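Local coordinates for matrix protein VP40 (Lake Victoria marburgvirus, PDB 5B0V), which drives assembly and budding of virus particles as the filoviral matrix protein, a dimer that reorganises into multimers at the plasma membrane, at residues A[239-251]-A[299-311]. Residues are numbered along the deposited sequence; the frame is centred on the assembly and turned at random. Where two conformers were deposited one is given.
Sequences LLAISGILHQLRV and GFNNRQVVLAYAN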
ATOM      1  N   LEU A 239     -12.020 -11.083 -38.224  1.00 27.27           N
ATOM      2  CA  LEU A 239     -10.551 -11.236 -38.328  1.00 27.33           C
ATOM      3  C   LEU A 239     -10.003 -10.642 -39.612  1.00 28.09           C
ATOM      4  O   LEU A 239      -8.965  -9.968 -39.604  1.00 28.20           O
ATOM      5  CB  LEU A 239     -10.106 -12.693 -38.223  1.00 27.65           C
ATOM      6  CG  LEU A 239     -10.544 -13.412 -36.953  1.00 27.40           C
ATOM      7  CD1 LEU A 239      -9.934 -14.802 -36.857  1.00 27.90           C
ATOM      8  CD2 LEU A 239     -10.190 -12.573 -35.727  1.00 26.59           C
ATOM      9  N   LEU A 240     -10.686 -10.901 -40.719  1.00 29.04           N
ATOM     10  CA  LEU A 240     -10.228 -10.381 -41.997  1.00 29.89           C
ATOM     11  C   LEU A 240     -10.311  -8.873 -42.039  1.00 29.81           C
ATOM     12  O   LEU A 240      -9.491  -8.238 -42.670  1.00 30.36           O
ATOM     13  CB  LEU A 240     -11.058 -10.952 -43.135  1.00 31.03           C
ATOM     14  CG  LEU A 240     -10.532 -12.256 -43.692  1.00 31.87           C
ATOM     15  CD1 LEU A 240     -11.509 -12.717 -44.743  1.00 33.06           C
ATOM     16  CD2 LEU A 240      -9.124 -12.077 -44.246  1.00 32.07           C
ATOM     17  N   ALA A 241     -11.331  -8.311 -41.404  1.00 29.67           N
ATOM     18  CA  ALA A 241     -11.549  -6.880 -41.439  1.00 29.72           C
ATOM     19  C   ALA A 241     -10.404  -6.196 -40.729  1.00 29.46           C
ATOM     20  O   ALA A 241      -9.860  -5.219 -41.227  1.00 29.67           O
ATOM     21  CB  ALA A 241     -12.863  -6.539 -40.770  1.00 29.55           C
ATOM     22  N   ILE A 242     -10.035  -6.746 -39.579  1.00 29.21           N
ATOM     23  CA  ILE A 242      -8.911  -6.243 -38.789  1.00 29.36           C
ATOM     24  C   ILE A 242      -7.573  -6.319 -39.536  1.00 30.12           C
ATOM     25  O   ILE A 242      -6.831  -5.326 -39.592  1.00 29.99           O
ATOM     26  CB  ILE A 242      -8.770  -6.999 -37.462  1.00 28.91           C
ATOM     27  CG1 ILE A 242     -10.028  -6.825 -36.615  1.00 29.31           C
ATOM     28  CG2 ILE A 242      -7.595  -6.477 -36.662  1.00 28.56           C
ATOM     29  CD1 ILE A 242     -10.212  -7.904 -35.562  1.00 29.33           C
ATOM     30  N   SER A 243      -7.249  -7.472 -40.119  1.00 30.87           N
ATOM     31  CA  SER A 243      -5.954  -7.576 -40.803  1.00 32.01           C
ATOM     32  C   SER A 243      -5.886  -6.548 -41.922  1.00 32.24           C
ATOM     33  O   SER A 243      -4.822  -5.998 -42.198  1.00 32.37           O
ATOM     34  CB  SER A 243      -5.695  -8.977 -41.325  1.00 33.01           C
ATOM     35  OG  SER A 243      -6.756  -9.383 -42.149  1.00 34.22           O
ATOM     36  N   GLY A 244      -7.039  -6.244 -42.504  1.00 32.17           N
ATOM     37  CA  GLY A 244      -7.138  -5.222 -43.541  1.00 32.97           C
ATOM     38  C   GLY A 244      -6.632  -3.829 -43.193  1.00 33.08           C
ATOM     39  O   GLY A 244      -6.211  -3.099 -44.087  1.00 34.23           O
ATOM     40  N   ILE A 245      -6.669  -3.459 -41.907  1.00 31.82           N
ATOM     41  CA  ILE A 245      -6.169  -2.165 -41.455  1.00 31.35           C
ATOM     42  C   ILE A 245      -5.140  -2.309 -40.357  1.00 30.93           C
ATOM     43  O   ILE A 245      -4.769  -1.330 -39.700  1.00 30.26           O
ATOM     44  CB  ILE A 245      -7.303  -1.260 -40.941  1.00 31.03           C
ATOM     45  CG1 ILE A 245      -8.190  -1.957 -39.903  1.00 29.87           C
ATOM     46  CG2 ILE A 245      -8.184  -0.807 -42.085  1.00 32.08           C
ATOM     47  CD1 ILE A 245      -7.564  -2.141 -38.539  1.00 28.61           C
ATOM     48  N   LEU A 246      -4.653  -3.526 -40.172  1.00 31.07           N
ATOM     49  CA  LEU A 246      -3.764  -3.842 -39.057  1.00 30.67           C
ATOM     50  C   LEU A 246      -2.518  -2.993 -39.039  1.00 30.66           C
ATOM     51  O   LEU A 246      -2.046  -2.572 -38.011  1.00 30.75           O
ATOM     52  CB  LEU A 246      -3.344  -5.301 -39.161  1.00 31.26           C
ATOM     53  CG  LEU A 246      -2.389  -5.819 -38.099  1.00 31.47           C
ATOM     54  CD1 LEU A 246      -2.973  -5.733 -36.690  1.00 30.24           C
ATOM     55  CD2 LEU A 246      -2.043  -7.262 -38.449  1.00 32.55           C
ATOM     56  N   HIS A 247      -1.984  -2.762 -40.216  1.00 31.80           N
ATOM     57  CA  HIS A 247      -0.716  -2.090 -40.427  0.55 32.40           C
ATOM     58  C   HIS A 247      -0.843  -0.591 -40.450  1.00 32.57           C
ATOM     59  O   HIS A 247       0.154   0.111 -40.519  1.00 33.19           O
ATOM     60  CB  HIS A 247      -0.206  -2.494 -41.819  0.55 33.83           C
ATOM     61  CG  HIS A 247      -1.134  -2.084 -42.938  0.55 34.61           C
ATOM     62  ND1 HIS A 247      -2.281  -2.786 -43.253  0.55 34.20           N
ATOM     63  CD2 HIS A 247      -1.098  -1.024 -43.785  0.55 35.54           C
ATOM     64  CE1 HIS A 247      -2.901  -2.184 -44.254  0.55 35.14           C
ATOM     65  NE2 HIS A 247      -2.206  -1.114 -44.594  0.55 35.93           N
ATOM     66  N   GLN A 248      -2.078  -0.093 -40.453  1.00 32.88           N
ATOM     67  CA  GLN A 248      -2.310   1.357 -40.391  1.00 33.97           C
ATOM     68  C   GLN A 248      -2.532   1.845 -38.960  1.00 31.82           C
ATOM     69  O   GLN A 248      -2.522   3.045 -38.705  1.00 31.47           O
ATOM     70  CB  GLN A 248      -3.513   1.762 -41.219  1.00 36.16           C
ATOM     71  CG  GLN A 248      -3.386   1.470 -42.691  1.00 39.17           C
ATOM     72  CD  GLN A 248      -4.756   1.190 -43.275  1.00 42.29           C
ATOM     73  OE1 GLN A 248      -4.981   0.134 -43.899  1.00 44.39           O
ATOM     74  NE2 GLN A 248      -5.708   2.106 -43.022  1.00 42.59           N
ATOM     75  N   LEU A 249      -2.745   0.920 -38.032  1.00 29.95           N
ATOM     76  CA  LEU A 249      -2.995   1.316 -36.677  1.00 28.68           C
ATOM     77  C   LEU A 249      -1.759   2.022 -36.157  1.00 29.01           C
ATOM     78  O   LEU A 249      -0.660   1.552 -36.421  1.00 29.03           O
ATOM     79  CB  LEU A 249      -3.332   0.100 -35.833  1.00 27.19           C
ATOM     80  CG  LEU A 249      -4.664  -0.577 -36.175  1.00 26.76           C
ATOM     81  CD1 LEU A 249      -4.905  -1.756 -35.241  1.00 25.61           C
ATOM     82  CD2 LEU A 249      -5.813   0.418 -36.116  1.00 26.97           C
ATOM     83  N   ARG A 250      -1.951   3.142 -35.451  1.00 29.21           N
ATOM     84  CA  ARG A 250      -0.847   3.895 -34.828  1.00 30.07           C
ATOM     85  C   ARG A 250      -0.822   3.780 -33.308  1.00 28.50           C
ATOM     86  O   ARG A 250      -1.765   4.187 -32.618  1.00 27.82           O
ATOM     87  CB  ARG A 250      -0.930   5.370 -35.168  1.00 32.11           C
ATOM     88  CG  ARG A 250      -0.611   5.633 -36.614  1.00 34.78           C
ATOM     89  CD  ARG A 250      -0.742   7.113 -36.905  1.00 37.53           C
ATOM     90  NE  ARG A 250      -0.815   7.320 -38.345  1.00 39.78           N
ATOM     91  CZ  ARG A 250      -0.918   8.509 -38.927  1.00 44.19           C
ATOM     92  NH1 ARG A 250      -0.931   9.614 -38.188  1.00 45.08           N
ATOM     93  NH2 ARG A 250      -0.985   8.600 -40.256  1.00 45.96           N
ATOM     94  N   VAL A 251       0.281   3.259 -32.796  1.00 27.75           N
ATOM     95  CA  VAL A 251       0.495   3.173 -31.362  1.00 26.95           C
ATOM     96  C   VAL A 251       1.123   4.478 -30.860  1.00 27.34           C
ATOM     97  O   VAL A 251       2.131   4.915 -31.368  1.00 27.89           O
ATOM     98  CB  VAL A 251       1.420   1.999 -31.041  1.00 26.50           C
ATOM     99  CG1 VAL A 251       1.696   1.937 -29.564  1.00 25.93           C
ATOM    100  CG2 VAL A 251       0.801   0.700 -31.520  1.00 26.16           C
ATOM    101  N   GLY A 299       9.183  -0.125 -32.309  1.00 38.69           N
ATOM    102  CA  GLY A 299       9.126  -1.576 -32.015  1.00 37.53           C
ATOM    103  C   GLY A 299       7.747  -2.237 -31.992  1.00 36.55           C
ATOM    104  O   GLY A 299       7.596  -3.336 -31.474  1.00 35.33           O
ATOM    105  N   PHE A 300       6.739  -1.567 -32.545  1.00 36.90           N
ATOM    106  CA  PHE A 300       5.377  -2.072 -32.586  1.00 36.43           C
ATOM    107  C   PHE A 300       4.935  -2.397 -34.031  1.00 38.12           C
ATOM    108  O   PHE A 300       3.773  -2.199 -34.418  1.00 37.88           O
ATOM    109  CB  PHE A 300       4.455  -1.012 -32.009  1.00 35.46           C
ATOM    110  CG  PHE A 300       4.679  -0.725 -30.554  1.00 35.28           C
ATOM    111  CD1 PHE A 300       4.535  -1.721 -29.597  1.00 34.90           C
ATOM    112  CD2 PHE A 300       4.961   0.559 -30.121  1.00 35.76           C
ATOM    113  CE1 PHE A 300       4.708  -1.457 -28.242  1.00 33.58           C
ATOM    114  CE2 PHE A 300       5.120   0.834 -28.773  1.00 35.15           C
ATOM    115  CZ  PHE A 300       4.998  -0.178 -27.834  1.00 33.96           C
ATOM    116  N   ASN A 301       5.852  -2.878 -34.850  1.00 39.91           N
ATOM    117  CA  ASN A 301       5.542  -3.053 -36.273  1.00 41.55           C
ATOM    118  C   ASN A 301       5.267  -4.485 -36.684  1.00 40.51           C
ATOM    119  O   ASN A 301       4.656  -4.714 -37.716  1.00 39.64           O
ATOM    120  CB  ASN A 301       6.662  -2.455 -37.114  1.00 44.33           C
ATOM    121  CG  ASN A 301       6.727  -0.947 -36.978  1.00 45.79           C
ATOM    122  OD1 ASN A 301       5.698  -0.292 -36.792  1.00 45.23           O
ATOM    123  ND2 ASN A 301       7.932  -0.386 -37.071  1.00 48.04           N
ATOM    124  N   ASN A 302       5.745  -5.427 -35.873  1.00 40.21           N
ATOM    125  CA  ASN A 302       5.529  -6.841 -36.081  1.00 40.21           C
ATOM    126  C   ASN A 302       4.201  -7.250 -35.453  1.00 38.47           C
ATOM    127  O   ASN A 302       4.136  -7.818 -34.343  1.00 38.17           O
ATOM    128  CB  ASN A 302       6.678  -7.641 -35.486  1.00 41.94           C
ATOM    129  CG  ASN A 302       6.504  -9.148 -35.644  1.00 44.16           C
ATOM    130  OD1 ASN A 302       5.635  -9.649 -36.389  1.00 48.50           O
ATOM    131  ND2 ASN A 302       7.340  -9.889 -34.934  1.00 44.77           N
ATOM    132  N   ARG A 303       3.142  -6.980 -36.205  1.00 37.13           N
ATOM    133  CA  ARG A 303       1.782  -7.153 -35.741  1.00 34.69           C
ATOM    134  C   ARG A 303       1.177  -8.389 -36.356  1.00 34.69           C
ATOM    135  O   ARG A 303       1.560  -8.808 -37.445  1.00 36.63           O
ATOM    136  CB  ARG A 303       0.948  -5.957 -36.166  1.00 34.06           C
ATOM    137  CG  ARG A 303       1.569  -4.622 -35.818  1.00 33.73           C
ATOM    138  CD  ARG A 303       0.713  -3.489 -36.319  1.00 33.03           C
ATOM    139  NE  ARG A 303       1.149  -2.278 -35.647  1.00 32.37           N
ATOM    140  CZ  ARG A 303       0.951  -1.054 -36.099  1.00 33.03           C
ATOM    141  NH1 ARG A 303       0.282  -0.831 -37.213  1.00 33.47           N
ATOM    142  NH2 ARG A 303       1.389  -0.029 -35.395  1.00 33.72           N
ATOM    143  N   GLN A 304       0.197  -8.948 -35.665  1.00 33.42           N
ATOM    144  CA  GLN A 304      -0.567 -10.089 -36.161  1.00 33.26           C
ATOM    145  C   GLN A 304      -1.956 -10.072 -35.525  1.00 31.79           C
ATOM    146  O   GLN A 304      -2.107  -9.572 -34.414  1.00 30.39           O
ATOM    147  CB  GLN A 304       0.174 -11.378 -35.810  1.00 33.91           C
ATOM    148  CG  GLN A 304      -0.476 -12.656 -36.287  1.00 34.61           C
ATOM    149  CD  GLN A 304       0.394 -13.839 -35.946  1.00 35.37           C
ATOM    150  OE1 GLN A 304       0.408 -14.269 -34.817  1.00 35.33           O
ATOM    151  NE2 GLN A 304       1.157 -14.338 -36.904  1.00 37.23           N
ATOM    152  N   VAL A 305      -2.949 -10.623 -36.227  1.00 32.25           N
ATOM    153  CA  VAL A 305      -4.303 -10.788 -35.679  1.00 31.56           C
ATOM    154  C   VAL A 305      -4.554 -12.193 -35.152  1.00 31.78           C
ATOM    155  O   VAL A 305      -4.329 -13.185 -35.853  1.00 33.53           O
ATOM    156  CB  VAL A 305      -5.386 -10.550 -36.727  1.00 32.37           C
ATOM    157  CG1 VAL A 305      -6.757 -10.620 -36.082  1.00 32.10           C
ATOM    158  CG2 VAL A 305      -5.184  -9.210 -37.390  1.00 33.09           C
ATOM    159  N   VAL A 306      -5.046 -12.270 -33.924  1.00 30.66           N
ATOM    160  CA  VAL A 306      -5.301 -13.548 -33.277  1.00 30.49           C
ATOM    161  C   VAL A 306      -6.631 -13.513 -32.530  1.00 30.22           C
ATOM    162  O   VAL A 306      -7.275 -12.482 -32.425  1.00 29.47           O
ATOM    163  CB  VAL A 306      -4.145 -13.932 -32.321  1.00 29.93           C
ATOM    164  CG1 VAL A 306      -2.859 -14.141 -33.112  1.00 30.96           C
ATOM    165  CG2 VAL A 306      -3.920 -12.872 -31.242  1.00 28.90           C
ATOM    166  N   LEU A 307      -7.009 -14.670 -32.013  1.00 30.96           N
ATOM    167  CA  LEU A 307      -8.117 -14.804 -31.096  1.00 30.78           C
ATOM    168  C   LEU A 307      -7.521 -15.021 -29.727  1.00 31.44           C
ATOM    169  O   LEU A 307      -6.682 -15.892 -29.543  1.00 32.17           O
ATOM    170  CB  LEU A 307      -8.962 -16.000 -31.471  1.00 31.81           C
ATOM    171  CG  LEU A 307      -9.720 -15.918 -32.802  1.00 32.19           C
ATOM    172  CD1 LEU A 307     -10.113 -17.296 -33.313  1.00 33.32           C
ATOM    173  CD2 LEU A 307     -10.938 -15.046 -32.646  1.00 31.40           C
ATOM    174  N   ALA A 308      -7.891 -14.185 -28.764  1.00 31.95           N
ATOM    175  CA  ALA A 308      -7.376 -14.330 -27.413  1.00 32.11           C
ATOM    176  C   ALA A 308      -8.511 -14.333 -26.411  1.00 32.90           C
ATOM    177  O   ALA A 308      -9.606 -13.834 -26.691  1.00 33.81           O
ATOM    178  CB  ALA A 308      -6.410 -13.219 -27.103  1.00 31.60           C
ATOM    179  N   TYR A 309      -8.245 -14.919 -25.248  1.00 33.11           N
ATOM    180  CA  TYR A 309      -9.144 -14.811 -24.116  1.00 32.67           C
ATOM    181  C   TYR A 309      -9.127 -13.399 -23.597  1.00 32.04           C
ATOM    182  O   TYR A 309      -8.079 -12.748 -23.552  1.00 31.82           O
ATOM    183  CB  TYR A 309      -8.709 -15.717 -22.980  1.00 33.38           C
ATOM    184  CG  TYR A 309      -8.877 -17.191 -23.259  1.00 35.32           C
ATOM    185  CD1 TYR A 309     -10.151 -17.764 -23.330  1.00 36.26           C
ATOM    186  CD2 TYR A 309      -7.769 -18.019 -23.409  1.00 36.00           C
ATOM    187  CE1 TYR A 309     -10.304 -19.106 -23.552  1.00 37.24           C
ATOM    188  CE2 TYR A 309      -7.920 -19.368 -23.629  1.00 37.31           C
ATOM    189  CZ  TYR A 309      -9.185 -19.900 -23.705  1.00 38.06           C
ATOM    190  OH  TYR A 309      -9.330 -21.237 -23.957  1.00 41.20           O
ATOM    191  N   ALA A 310     -10.292 -12.918 -23.192  1.00 32.91           N
ATOM    192  CA  ALA A 310     -10.379 -11.657 -22.466  1.00 32.28           C
ATOM    193  C   ALA A 310     -10.153 -11.905 -20.986  1.00 31.76           C
ATOM    194  O   ALA A 310      -9.593 -11.091 -20.288  1.00 31.59           O
ATOM    195  CB  ALA A 310     -11.727 -11.025 -22.713  1.00 33.04           C
ATOM    196  N   ASN A 311     -10.598 -13.052 -20.522  1.00 34.26           N
ATOM    197  CA  ASN A 311     -10.476 -13.427 -19.135  1.00 36.00           C
ATOM    198  C   ASN A 311      -9.019 -13.526 -18.755  1.00 35.96           C
ATOM    199  O   ASN A 311      -8.348 -14.439 -19.227  1.00 34.94           O
ATOM    200  CB  ASN A 311     -11.193 -14.765 -18.913  1.00 38.06           C
ATOM    201  CG  ASN A 311     -11.099 -15.259 -17.493  1.00 39.69           C
ATOM    202  OD1 ASN A 311     -10.108 -15.023 -16.801  1.00 40.89           O
ATOM    203  ND2 ASN A 311     -12.141 -15.954 -17.040  1.00 40.79           N
TER
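R303 reaches across to the carbonyls of L246, last residue of the type I turn S243-L246 after helix 237-243, and of L249 in the loop beyond. Its chain runs extended from CG to NE, carrying the guanidinium past L246, whose CG lies 3.9 Å from R303 CB. R303 NH1 donates to L246 O (3.0 Å) in the carbonyl plane and on a lone pair, although the oxygen lies 31° out of the guanidinium plane. R303 NH1 and NH2 also share L249 O in a weak fork, at 2.7 Å from NH1, while L249 CB lies over one guanidinium face. On its own segment, NE gives a weak bond to F300 O, which probably helps to limit its rotation.

Apolar contacts occupy both flanks of this polar centre. V305 CG2 meets I242 CG2 (3.7 Å) and L246 CD2 (3.8 Å), and L239 CD2 touches both V305 CG1 and L307 CD2. Beyond R303, V251 CG1 makes a CH-pi contact over the face of the F300 ring, 4.0 Å from its centroid.

Helix segment 239-243 runs roughly antiparallel (153°) to strand 304-309, an outer strand of the small antiparallel sheet. L239 and I242 also rest on P207, and L246 on V209, of the adjoining strand 205-210, while V251 and L249 pack against strand 260-264.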